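Local coordinates for exported protein (Bacteroides fragilis, PDB 3MSW), which is a putative exported protein of unknown function that folds as a single-layer antiparallel beta-sheet, probably built up from beta-hairpin repeats, at residues A[93-105]-A[114-126]. Sequence-based numbering, arbitrary orientation. Where two conformers were deposited one is given.
Sequences GSFDLSKKYIYIT and QYAYKMNSRTNQW
Lys-100 and Tyr-117 form a hydrogen-bonded pair in an antiparallel beta hairpin of strands 94-105 and 111-120. The hairpin belongs to a single-layer sheet, with strand 80-89 on one side and strand 125-133 on the other. Five backbone hydrogen bonds join the segments, from Met-119 N to Ser-98 O at one end to the mutual bonds of Ile-102 and Tyr-115 at the other.

The most closely covered part is around Trp-126, which reaches back over strand 111-120 to strand 94-105. Lys-100 CB lies 3.6 Å from the centroid of the Trp-126 six-membered ring, a CH-pi contact. The opposite face carries the selenomethionine methyl, Met-119 CE, 3.5 Å above the plane. The ring is thus sandwiched. Lys-100 CG is anti to the backbone N (chi1 -175°), and the extended chain brings CD alongside Trp-126 CE2 and NE1. Leu-97 CB closes on Met-119 CE at 3.9 Å. Ser-98 and Lys-99 together face Tyr-85 in a classic beta bulge.

On the sheet face of Lys-99, Tyr-101, Ala-116 and Lys-118 the contact is more polar, and Lys-118 is solvent-exposed. Tyr-101 CD1 touches Ala-116 CB at 3.6 Å. Lys-118 NZ comes within 3.6 Å of Lys-99 NZ, a close approach of like charges, probably unfavourable. Lys-118 NZ also makes a weak, long ion pair with Glu-129. The Lys-99 chain bends at chi2, chi3 and chi4, and its NZ donates to Tyr-101 OH at 3.0 Å.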
loop_
_atom_site.group_PDB
_atom_site.type_symbol
_atom_site.label_atom_id
_atom_site.label_comp_id
_atom_site.label_asym_id
_atom_site.label_seq_id
_atom_site.Cartn_x
_atom_site.Cartn_y
_atom_site.Cartn_z
ATOM N N GLY A 93 -15.127 12.831 0.566
ATOM C CA GLY A 93 -15.079 12.294 -0.787
ATOM C C GLY A 93 -13.736 12.460 -1.453
ATOM O O GLY A 93 -13.661 12.571 -2.680
ATOM N N SER A 94 -12.657 12.452 -0.648
ATOM C CA SER A 94 -11.297 12.599 -1.150
ATOM C C SER A 94 -10.301 11.825 -0.285
ATOM O O SER A 94 -10.625 11.403 0.831
ATOM C CB SER A 94 -10.911 14.077 -1.218
ATOM O OG SER A 94 -10.943 14.689 0.061
ATOM N N PHE A 95 -9.088 11.653 -0.808
ATOM C CA PHE A 95 -7.994 10.960 -0.132
ATOM C C PHE A 95 -7.132 11.925 0.676
ATOM O O PHE A 95 -6.567 12.860 0.102
ATOM C CB PHE A 95 -7.108 10.247 -1.166
ATOM C CG PHE A 95 -7.645 8.947 -1.697
ATOM C CD1 PHE A 95 -7.613 7.791 -0.922
ATOM C CD2 PHE A 95 -8.125 8.858 -2.999
ATOM C CE1 PHE A 95 -8.112 6.585 -1.416
ATOM C CE2 PHE A 95 -8.626 7.655 -3.491
ATOM C CZ PHE A 95 -8.603 6.523 -2.700
ATOM N N ASP A 96 -6.962 11.658 1.984
ATOM C CA ASP A 96 -6.077 12.439 2.845
ATOM C C ASP A 96 -4.670 11.808 2.867
ATOM O O ASP A 96 -4.536 10.633 3.214
ATOM C CB ASP A 96 -6.621 12.503 4.282
ATOM C CG ASP A 96 -7.884 13.325 4.490
ATOM O OD1 ASP A 96 -8.224 14.137 3.596
ATOM O OD2 ASP A 96 -8.517 13.171 5.551
ATOM N N LEU A 97 -3.624 12.600 2.538
ATOM C CA LEU A 97 -2.222 12.154 2.585
ATOM C C LEU A 97 -1.922 11.755 4.035
ATOM O O LEU A 97 -2.307 12.486 4.931
ATOM C CB LEU A 97 -1.288 13.295 2.115
ATOM C CG LEU A 97 -1.023 13.406 0.601
ATOM C CD1 LEU A 97 -0.230 14.656 0.282
ATOM C CD2 LEU A 97 -0.255 12.200 0.074
ATOM N N SER A 98 -1.371 10.550 4.280
ATOM C CA SER A 98 -1.153 10.092 5.653
ATOM C C SER A 98 0.324 9.782 5.974
ATOM O O SER A 98 0.864 10.281 6.976
ATOM C CB SER A 98 -2.056 8.896 5.954
ATOM O OG SER A 98 -1.783 8.242 7.184
ATOM N N LYS A 99 0.955 8.926 5.154
ATOM C CA LYS A 99 2.351 8.507 5.351
ATOM C C LYS A 99 3.154 8.656 4.070
ATOM O O LYS A 99 2.614 8.497 2.970
ATOM C CB LYS A 99 2.442 7.037 5.847
ATOM C CG LYS A 99 1.711 6.728 7.176
ATOM C CD LYS A 99 2.425 7.292 8.453
ATOM C CE LYS A 99 3.942 7.049 8.611
ATOM N NZ LYS A 99 4.301 5.683 9.097
ATOM N N LYS A 100 4.449 8.948 4.211
ATOM C CA LYS A 100 5.340 9.039 3.053
ATOM C C LYS A 100 6.631 8.328 3.364
ATOM O O LYS A 100 7.174 8.482 4.471
ATOM C CB LYS A 100 5.579 10.491 2.632
ATOM C CG LYS A 100 6.405 10.635 1.350
ATOM C CD LYS A 100 6.697 12.083 1.031
ATOM C CE LYS A 100 7.014 12.276 -0.437
ATOM N NZ LYS A 100 7.475 13.662 -0.712
ATOM N N TYR A 101 7.121 7.527 2.407
ATOM C CA TYR A 101 8.395 6.825 2.559
ATOM C C TYR A 101 9.296 7.108 1.404
ATOM O O TYR A 101 8.828 7.119 0.257
ATOM C CB TYR A 101 8.221 5.297 2.704
ATOM C CG TYR A 101 7.172 4.947 3.723
ATOM C CD1 TYR A 101 7.472 4.926 5.081
ATOM C CD2 TYR A 101 5.869 4.654 3.336
ATOM C CE1 TYR A 101 6.480 4.698 6.038
ATOM C CE2 TYR A 101 4.872 4.428 4.279
ATOM C CZ TYR A 101 5.185 4.430 5.626
ATOM O OH TYR A 101 4.222 4.157 6.555
ATOM N N ILE A 102 10.594 7.326 1.702
ATOM C CA ILE A 102 11.608 7.553 0.668
ATOM C C ILE A 102 12.727 6.517 0.844
ATOM O O ILE A 102 13.255 6.358 1.952
ATOM C CB ILE A 102 12.179 9.010 0.603
ATOM C CG1 ILE A 102 11.075 10.063 0.342
ATOM C CG2 ILE A 102 13.284 9.112 -0.464
ATOM C CD1 ILE A 102 11.568 11.533 0.489
ATOM N N TYR A 103 13.090 5.823 -0.260
ATOM C CA TYR A 103 14.173 4.831 -0.251
ATOM C C TYR A 103 15.201 5.259 -1.280
ATOM O O TYR A 103 14.882 5.404 -2.457
ATOM C CB TYR A 103 13.656 3.417 -0.568
ATOM C CG TYR A 103 12.483 3.008 0.292
ATOM C CD1 TYR A 103 12.678 2.423 1.544
ATOM C CD2 TYR A 103 11.174 3.203 -0.144
ATOM C CE1 TYR A 103 11.592 2.061 2.348
ATOM C CE2 TYR A 103 10.087 2.847 0.650
ATOM C CZ TYR A 103 10.302 2.294 1.901
ATOM O OH TYR A 103 9.218 1.921 2.649
ATOM N N ILE A 104 16.431 5.484 -0.827
ATOM C CA ILE A 104 17.530 5.868 -1.687
ATOM C C ILE A 104 18.507 4.707 -1.778
ATOM O O ILE A 104 18.996 4.239 -0.751
ATOM C CB ILE A 104 18.202 7.195 -1.197
ATOM C CG1 ILE A 104 17.158 8.349 -1.220
ATOM C CG2 ILE A 104 19.452 7.543 -2.050
ATOM C CD1 ILE A 104 17.544 9.552 -0.426
ATOM N N THR A 105 18.816 4.262 -3.015
ATOM C CA THR A 105 19.833 3.224 -3.213
ATOM C C THR A 105 21.030 3.815 -3.949
ATOM O O THR A 105 20.971 4.956 -4.422
ATOM C CB THR A 105 19.292 2.026 -4.028
ATOM O OG1 THR A 105 19.157 2.411 -5.398
ATOM C CG2 THR A 105 17.992 1.432 -3.461
ATOM N N GLN A 114 16.814 5.313 4.269
ATOM C CA GLN A 114 15.359 5.235 4.238
ATOM C C GLN A 114 14.801 6.281 5.171
ATOM O O GLN A 114 15.399 6.560 6.207
ATOM C CB GLN A 114 14.845 3.815 4.535
ATOM C CG GLN A 114 15.133 3.308 5.941
ATOM C CD GLN A 114 14.985 1.807 6.029
ATOM O OE1 GLN A 114 15.909 1.093 6.413
ATOM N NE2 GLN A 114 13.814 1.299 5.700
ATOM N N TYR A 115 13.692 6.897 4.765
ATOM C CA TYR A 115 13.006 7.959 5.470
ATOM C C TYR A 115 11.522 7.635 5.541
ATOM O O TYR A 115 10.950 7.127 4.560
ATOM C CB TYR A 115 13.185 9.307 4.735
ATOM C CG TYR A 115 14.618 9.725 4.530
ATOM C CD1 TYR A 115 15.330 9.321 3.400
ATOM C CD2 TYR A 115 15.237 10.607 5.408
ATOM C CE1 TYR A 115 16.656 9.710 3.206
ATOM C CE2 TYR A 115 16.560 11.000 5.227
ATOM C CZ TYR A 115 17.263 10.558 4.119
ATOM O OH TYR A 115 18.566 10.954 3.950
ATOM N N ALA A 116 10.886 7.977 6.670
ATOM C CA ALA A 116 9.421 7.794 6.859
ATOM C C ALA A 116 8.885 9.082 7.449
ATOM O O ALA A 116 9.557 9.702 8.286
ATOM C CB ALA A 116 9.133 6.650 7.823
ATOM N N TYR A 117 7.704 9.485 7.003
ATOM C CA TYR A 117 7.042 10.714 7.417
ATOM C C TYR A 117 5.601 10.424 7.691
ATOM O O TYR A 117 5.001 9.570 7.036
ATOM C CB TYR A 117 7.073 11.798 6.299
ATOM C CG TYR A 117 8.451 12.133 5.781
ATOM C CD1 TYR A 117 9.081 11.318 4.843
ATOM C CD2 TYR A 117 9.146 13.248 6.255
ATOM C CE1 TYR A 117 10.360 11.605 4.376
ATOM C CE2 TYR A 117 10.420 13.558 5.771
ATOM C CZ TYR A 117 11.018 12.732 4.827
ATOM O OH TYR A 117 12.281 12.980 4.341
ATOM N N LYS A 118 5.006 11.257 8.540
ATOM C CA LYS A 118 3.595 11.203 8.841
ATOM C C LYS A 118 3.066 12.611 8.582
ATOM O O LYS A 118 3.733 13.592 8.914
ATOM C CB LYS A 118 3.396 10.799 10.323
ATOM C CG LYS A 118 1.947 10.490 10.690
ATOM C CD LYS A 118 1.825 9.845 12.079
ATOM C CE LYS A 118 1.687 8.333 12.028
ATOM N NZ LYS A 118 3.000 7.642 11.878
HETATM N N MSE A 119 1.884 12.713 8.003
HETATM C CA MSE A 119 1.290 14.015 7.706
HETATM C C MSE A 119 0.763 14.689 8.966
HETATM O O MSE A 119 0.070 14.052 9.760
HETATM C CB MSE A 119 0.159 13.861 6.650
HETATM C CG MSE A 119 -0.594 15.181 6.325
HETATM SE SE MSE A 119 0.639 16.559 5.656
HETATM C CE MSE A 119 1.013 15.881 3.939
ATOM N N ASN A 120 1.114 15.977 9.159
ATOM C CA ASN A 120 0.564 16.780 10.237
ATOM C C ASN A 120 -0.674 17.415 9.594
ATOM O O ASN A 120 -0.525 18.268 8.715
ATOM C CB ASN A 120 1.548 17.862 10.704
ATOM C CG ASN A 120 1.078 18.629 11.925
ATOM O OD1 ASN A 120 -0.061 19.078 12.011
ATOM N ND2 ASN A 120 1.965 18.837 12.884
ATOM N N SER A 121 -1.884 16.958 9.979
ATOM C CA SER A 121 -3.150 17.452 9.414
ATOM C C SER A 121 -3.478 18.917 9.754
ATOM O O SER A 121 -4.197 19.565 8.988
ATOM C CB SER A 121 -4.317 16.524 9.747
ATOM O OG SER A 121 -4.458 16.357 11.148
ATOM N N ARG A 122 -2.932 19.441 10.871
ATOM C CA ARG A 122 -3.125 20.833 11.287
ATOM C C ARG A 122 -2.294 21.824 10.444
ATOM O O ARG A 122 -2.799 22.894 10.107
ATOM C CB ARG A 122 -2.803 21.003 12.780
ATOM N N THR A 123 -1.034 21.468 10.097
ATOM C CA THR A 123 -0.122 22.341 9.336
ATOM C C THR A 123 0.061 21.991 7.857
ATOM O O THR A 123 0.651 22.801 7.132
ATOM C CB THR A 123 1.248 22.423 10.020
ATOM O OG1 THR A 123 1.857 21.131 9.998
ATOM C CG2 THR A 123 1.173 22.972 11.444
ATOM N N ASN A 124 -0.430 20.788 7.423
ATOM C CA ASN A 124 -0.322 20.276 6.049
ATOM C C ASN A 124 1.156 20.053 5.639
ATOM O O ASN A 124 1.513 20.179 4.462
ATOM C CB ASN A 124 -1.117 21.156 5.051
ATOM C CG ASN A 124 -1.272 20.585 3.662
ATOM O OD1 ASN A 124 -1.761 19.467 3.465
ATOM N ND2 ASN A 124 -0.856 21.351 2.666
ATOM N N GLN A 125 2.009 19.714 6.626
ATOM C CA GLN A 125 3.433 19.469 6.411
ATOM C C GLN A 125 3.811 18.098 6.936
ATOM O O GLN A 125 3.252 17.651 7.937
ATOM C CB GLN A 125 4.282 20.566 7.081
ATOM C CG GLN A 125 4.218 21.916 6.348
ATOM C CD GLN A 125 4.844 23.082 7.083
ATOM O OE1 GLN A 125 5.274 22.992 8.241
ATOM N NE2 GLN A 125 4.888 24.225 6.415
ATOM N N TRP A 126 4.753 17.429 6.256
ATOM C CA TRP A 126 5.244 16.103 6.635
ATOM C C TRP A 126 6.127 16.206 7.866
ATOM O O TRP A 126 6.947 17.122 7.961
ATOM C CB TRP A 126 6.051 15.480 5.492
ATOM C CG TRP A 126 5.264 15.157 4.255
ATOM C CD1 TRP A 126 5.405 15.732 3.024
ATOM C CD2 TRP A 126 4.315 14.089 4.092
ATOM N NE1 TRP A 126 4.552 15.136 2.124
ATOM C CE2 TRP A 126 3.901 14.100 2.741
ATOM C CE3 TRP A 126 3.760 13.136 4.964
ATOM C CZ2 TRP A 126 2.940 13.208 2.245
ATOM C CZ3 TRP A 126 2.828 12.242 4.472
ATOM C CH2 TRP A 126 2.417 12.287 3.127
#